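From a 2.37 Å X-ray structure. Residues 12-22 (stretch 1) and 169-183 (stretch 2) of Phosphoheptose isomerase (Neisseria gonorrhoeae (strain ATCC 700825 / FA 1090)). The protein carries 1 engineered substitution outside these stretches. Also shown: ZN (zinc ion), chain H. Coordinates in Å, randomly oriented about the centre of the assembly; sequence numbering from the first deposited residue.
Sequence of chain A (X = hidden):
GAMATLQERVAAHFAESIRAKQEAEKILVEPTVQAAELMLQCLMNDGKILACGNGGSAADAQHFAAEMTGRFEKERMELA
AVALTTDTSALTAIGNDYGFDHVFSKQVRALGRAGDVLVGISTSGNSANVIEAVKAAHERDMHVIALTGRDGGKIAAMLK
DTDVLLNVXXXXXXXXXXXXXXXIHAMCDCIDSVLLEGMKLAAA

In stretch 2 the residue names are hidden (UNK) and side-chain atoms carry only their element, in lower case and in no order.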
# COMPACT_ATOMS: atom_id res chain seq x y z
N ALA A 12 14.41 -26.41 -15.33
CA ALA A 12 13.14 -26.51 -16.05
C ALA A 12 12.37 -25.19 -16.09
O ALA A 12 11.79 -24.85 -17.12
CB ALA A 12 12.28 -27.61 -15.45
N HIS A 13 12.38 -24.45 -14.98
CA HIS A 13 11.76 -23.11 -14.91
C HIS A 13 12.34 -22.11 -15.91
O HIS A 13 11.58 -21.46 -16.63
CB HIS A 13 11.87 -22.53 -13.52
CG HIS A 13 10.79 -22.98 -12.60
ND1 HIS A 13 9.63 -22.27 -12.43
CD2 HIS A 13 10.68 -24.07 -11.81
CE1 HIS A 13 8.85 -22.89 -11.56
NE2 HIS A 13 9.47 -24.00 -11.18
N PHE A 14 13.67 -21.98 -15.91
CA PHE A 14 14.39 -21.18 -16.92
C PHE A 14 14.05 -21.60 -18.36
O PHE A 14 13.70 -20.74 -19.19
CB PHE A 14 15.91 -21.30 -16.72
CG PHE A 14 16.47 -20.36 -15.69
CD1 PHE A 14 16.76 -19.04 -16.01
CD2 PHE A 14 16.73 -20.80 -14.39
CE1 PHE A 14 17.29 -18.17 -15.06
CE2 PHE A 14 17.26 -19.94 -13.44
CZ PHE A 14 17.54 -18.62 -13.77
N ALA A 15 14.16 -22.89 -18.65
CA ALA A 15 13.90 -23.40 -20.01
C ALA A 15 12.46 -23.12 -20.42
O ALA A 15 12.22 -22.61 -21.52
CB ALA A 15 14.21 -24.89 -20.12
N GLU A 16 11.52 -23.40 -19.52
CA GLU A 16 10.12 -23.10 -19.77
C GLU A 16 9.89 -21.60 -20.01
O GLU A 16 9.15 -21.23 -20.92
CB GLU A 16 9.22 -23.61 -18.64
CG GLU A 16 7.75 -23.71 -19.04
CD GLU A 16 6.80 -24.03 -17.89
OE1 GLU A 16 7.06 -23.55 -16.77
OE2 GLU A 16 5.79 -24.73 -18.12
N SER A 17 10.55 -20.75 -19.21
CA SER A 17 10.42 -19.28 -19.34
C SER A 17 11.02 -18.77 -20.65
O SER A 17 10.45 -17.89 -21.29
CB SER A 17 11.07 -18.56 -18.16
OG SER A 17 10.74 -17.17 -18.17
N ILE A 18 12.16 -19.32 -21.05
CA ILE A 18 12.72 -19.04 -22.37
C ILE A 18 11.75 -19.47 -23.49
O ILE A 18 11.40 -18.64 -24.33
CB ILE A 18 14.12 -19.70 -22.55
CG1 ILE A 18 15.15 -18.96 -21.67
CG2 ILE A 18 14.57 -19.66 -24.01
CD1 ILE A 18 16.35 -19.81 -21.30
N ARG A 19 11.28 -20.72 -23.47
CA ARG A 19 10.31 -21.22 -24.47
C ARG A 19 9.09 -20.31 -24.59
O ARG A 19 8.67 -19.98 -25.70
CB ARG A 19 9.81 -22.63 -24.15
CG ARG A 19 10.82 -23.75 -24.36
CD ARG A 19 10.14 -25.09 -24.60
NE ARG A 19 9.18 -25.45 -23.55
CZ ARG A 19 9.49 -25.92 -22.34
NH1 ARG A 19 10.75 -26.08 -21.94
NH2 ARG A 19 8.50 -26.24 -21.51
N ALA A 20 8.55 -19.91 -23.44
CA ALA A 20 7.36 -19.04 -23.39
C ALA A 20 7.57 -17.70 -24.06
O ALA A 20 6.67 -17.19 -24.72
CB ALA A 20 6.91 -18.84 -21.95
N LYS A 21 8.76 -17.13 -23.89
CA LYS A 21 9.08 -15.84 -24.49
C LYS A 21 9.39 -15.92 -25.97
O LYS A 21 9.09 -14.99 -26.71
CB LYS A 21 10.22 -15.15 -23.72
CG LYS A 21 9.75 -14.50 -22.43
CD LYS A 21 10.83 -13.61 -21.82
CE LYS A 21 10.28 -12.81 -20.65
NZ LYS A 21 9.68 -13.66 -19.60
N GLN A 22 9.99 -17.02 -26.41
CA GLN A 22 10.21 -17.25 -27.85
C GLN A 22 8.89 -17.34 -28.65
O GLN A 22 8.84 -16.89 -29.80
CB GLN A 22 11.07 -18.50 -28.06
CG GLN A 22 12.52 -18.28 -27.63
CD GLN A 22 13.38 -19.54 -27.70
OE1 GLN A 22 12.96 -20.63 -27.32
NE2 GLN A 22 14.61 -19.37 -28.18
N UNK A 169 0.00 -16.62 -24.85
CA UNK A 169 -0.57 -17.95 -25.08
C UNK A 169 0.20 -19.02 -24.32
O UNK A 169 1.08 -19.69 -24.88
c UNK A 169 0.81 -17.40 -26.92
c UNK A 169 0.91 -16.24 -25.95
c UNK A 169 -0.46 -18.10 -26.60
N UNK A 170 -0.10 -19.15 -23.03
CA UNK A 170 0.59 -20.11 -22.17
C UNK A 170 -0.33 -20.55 -21.04
O UNK A 170 -1.13 -19.75 -20.57
n UNK A 170 2.90 -21.14 -19.98
c UNK A 170 3.83 -22.07 -19.92
c UNK A 170 1.90 -19.53 -21.63
c UNK A 170 3.84 -21.23 -21.94
c UNK A 170 2.89 -20.58 -21.23
n UNK A 170 4.43 -22.13 -21.09
N UNK A 171 -0.26 -21.83 -20.62
CA UNK A 171 -1.12 -22.29 -19.53
C UNK A 171 -0.75 -21.82 -18.11
O UNK A 171 -1.64 -21.52 -17.31
c UNK A 171 0.41 -22.97 -21.29
c UNK A 171 -0.98 -23.83 -19.61
c UNK A 171 0.32 -24.06 -20.27
N UNK A 172 0.53 -21.81 -17.80
CA UNK A 172 1.01 -21.54 -16.44
C UNK A 172 1.08 -20.04 -16.04
O UNK A 172 1.75 -19.21 -16.69
c UNK A 172 2.36 -22.24 -16.23
n UNK A 172 5.77 -24.47 -11.70
c UNK A 172 2.66 -22.59 -14.79
c UNK A 172 5.38 -24.44 -12.97
c UNK A 172 3.88 -23.50 -14.70
n UNK A 172 5.97 -25.23 -13.85
n UNK A 172 4.40 -23.62 -13.34
N UNK A 173 0.38 -19.73 -14.95
CA UNK A 173 0.33 -18.40 -14.33
C UNK A 173 1.68 -17.70 -14.16
O UNK A 173 1.84 -16.55 -14.55
c UNK A 173 -0.33 -18.54 -12.95
o UNK A 173 -1.54 -19.29 -13.09
c UNK A 173 -0.65 -17.16 -12.33
N UNK A 174 2.65 -18.41 -13.58
CA UNK A 174 3.99 -17.89 -13.39
C UNK A 174 4.63 -17.43 -14.71
O UNK A 174 5.21 -16.35 -14.77
c UNK A 174 4.87 -18.93 -12.70
N UNK A 175 4.50 -18.21 -15.77
CA UNK A 175 5.05 -17.82 -17.08
C UNK A 175 4.31 -16.62 -17.68
O UNK A 175 4.91 -15.79 -18.36
c UNK A 175 4.99 -18.99 -18.06
n UNK A 175 7.65 -21.48 -15.14
c UNK A 175 5.74 -20.23 -17.60
c UNK A 175 7.93 -20.18 -15.21
c UNK A 175 7.24 -20.02 -17.59
n UNK A 175 7.74 -19.48 -16.33
n UNK A 175 8.41 -19.56 -14.13
N UNK A 176 3.01 -16.53 -17.42
CA UNK A 176 2.20 -15.41 -17.92
C UNK A 176 2.60 -14.09 -17.25
O UNK A 176 2.81 -13.10 -17.94
c UNK A 176 -0.14 -14.47 -18.15
c UNK A 176 0.26 -16.89 -18.59
c UNK A 176 0.69 -15.69 -17.74
c UNK A 176 -0.93 -17.63 -18.03
N UNK A 177 2.72 -14.09 -15.92
CA UNK A 177 3.21 -12.90 -15.18
C UNK A 177 4.56 -12.42 -15.72
O UNK A 177 4.74 -11.23 -15.93
o UNK A 177 3.00 -14.30 -11.07
c UNK A 177 3.32 -13.18 -13.67
c UNK A 177 1.97 -13.80 -11.57
c UNK A 177 1.99 -13.09 -12.93
n UNK A 177 0.79 -13.86 -10.96
N UNK A 178 5.48 -13.35 -15.94
CA UNK A 178 6.84 -13.02 -16.41
C UNK A 178 6.85 -12.38 -17.80
O UNK A 178 7.66 -11.48 -18.05
o UNK A 178 8.42 -16.83 -13.86
c UNK A 178 8.43 -16.24 -14.98
o UNK A 178 8.75 -16.81 -16.05
c UNK A 178 8.01 -14.77 -15.01
c UNK A 178 7.71 -14.26 -16.41
N UNK A 179 5.98 -12.85 -18.69
CA UNK A 179 5.76 -12.22 -20.00
C UNK A 179 5.06 -10.85 -19.86
O UNK A 179 5.36 -9.91 -20.59
n UNK A 179 6.23 -15.16 -20.68
c UNK A 179 5.80 -14.25 -21.53
c UNK A 179 4.96 -13.13 -20.95
o UNK A 179 6.08 -14.29 -22.73
N UNK A 180 4.12 -10.73 -18.92
CA UNK A 180 3.44 -9.47 -18.69
C UNK A 180 4.41 -8.32 -18.34
O UNK A 180 4.26 -7.20 -18.85
c UNK A 180 1.10 -10.25 -18.03
c UNK A 180 2.38 -9.61 -17.58
c UNK A 180 0.65 -10.57 -19.27
n UNK A 180 0.11 -10.62 -17.15
n UNK A 180 -0.59 -11.13 -19.11
c UNK A 180 -0.90 -11.15 -17.82
N UNK A 181 5.38 -8.60 -17.47
CA UNK A 181 6.31 -7.55 -17.05
C UNK A 181 7.27 -7.16 -18.18
O UNK A 181 7.62 -5.99 -18.31
c UNK A 181 8.13 -8.96 -15.91
c UNK A 181 7.06 -7.90 -15.72
c UNK A 181 7.67 -6.65 -15.11
c UNK A 181 6.63 -5.64 -14.65
N UNK A 182 7.67 -8.13 -19.00
CA UNK A 182 8.40 -7.85 -20.23
C UNK A 182 7.58 -6.91 -21.12
O UNK A 182 8.09 -5.89 -21.58
c UNK A 182 8.75 -9.15 -20.98
c UNK A 182 10.50 -8.14 -22.49
c UNK A 182 9.57 -10.39 -23.03
c UNK A 182 9.27 -9.03 -22.43
N UNK A 183 6.31 -7.27 -21.36
CA UNK A 183 5.41 -6.45 -22.18
C UNK A 183 5.30 -5.01 -21.67
O UNK A 183 5.40 -4.07 -22.45
c UNK A 183 3.86 -8.35 -23.12
c UNK A 183 2.46 -8.93 -22.99
c UNK A 183 4.17 -8.07 -24.57
c UNK A 183 4.00 -7.09 -22.27
ZN ZN H . 3.70 -14.96 -9.31

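Position 169 has three side-chain carbons that close a ring onto the backbone N; it is P169, exposed and clear of stretch 1. Position 170 carries one carbon and then a five-membered ring of three carbons and two nitrogens; one ring carbon lies 3.8 Å from E16 OE2 and another 3.9 Å from A20 CB. The pattern is that of histidine. The ring of H170 meets the E16 carboxylate at its edge, through CE1, and also touches the A20 methyl group, through CD2. Position 171 again has three carbons returning to its own N, so it is P171, exposed and without contact to stretch 1.

Position 172 has three carbons, a nitrogen, and a carbon bearing two more nitrogens, a guanidinium on a nearly straight chain that reaches E16, one terminal nitrogen lying 3.5 Å from E16 OE1; hence R172. It sits at the N-cap of the second helix, its N donating to H170 ND1 at 3.3 Å. The contact with E16, through NH1, is a salt bridge.

At 173 one carbon carries an oxygen and a methyl carbon: T173, in the first turn and out of reach of stretch 1. At 174 a lone carbon identifies A174, which points toward stretch 1 without touching it.

Position 175 repeats the guanidinium pattern, but its chain is folded back (chi1 and chi2 both m) and sits among H13, E16, S17 and A20. It is R175. NH2 donates to E16 OE1 at 2.7 Å within a salt bridge, and NH1 makes a weak hydrogen bond to H13 ND1 at 3.4 Å. With several donors on one planar group, arginine can serve several acceptors from a buried site.

Position 176 has four carbons forked at the first, one arm two carbons long: I176, buried and directed away. Position 177 has three carbons, the last bearing one oxygen and one nitrogen, so it is Q177; its OE1 binds the zinc ion at 2.0 Å.

Position 178 has three carbons ending in two oxygens, one of them near S17: this is E178. S17 OG donates to E178 OE1 at 2.9 Å, and R175 donates from NE to OE1 (2.9 Å) and from NH1 to OE2 (2.7 Å), so the carboxylate holds the guanidinium in place.

Position 179 has two carbons, the second bearing a nitrogen and an oxygen, the oxygen 3.7 Å from K21 CG: N179. Its short amide can bond back to the carbonyl one turn earlier, ND2 donating to R175 O at 2.7 Å, while OD1 lies beside K21. Position 180, a carbon plus a five-membered ring with two nitrogens, is H180, out of reach. Position 181, four carbons forked at the first, is I181, whose end leads away. Position 182 has four carbons forked at the second, a terminal one 3.5 Å from K21 CE: L182, whose apolar side chain suits packing on the aliphatic part of K21. Position 183, with the same fork, is L183, which makes no contact.

The helices cross at -54°, their axes approaching to 10.0 Å. Small S17 and A20 leave room for R175, which E16 and E178 bind from the two stretches. Farther along, aliphatic packing of K21 against L182 accompanies a weak hydrogen bond from K21 NZ to E178 O (3.4 Å).

Stretch 2 (169-183) PHPRTARIQENHILL
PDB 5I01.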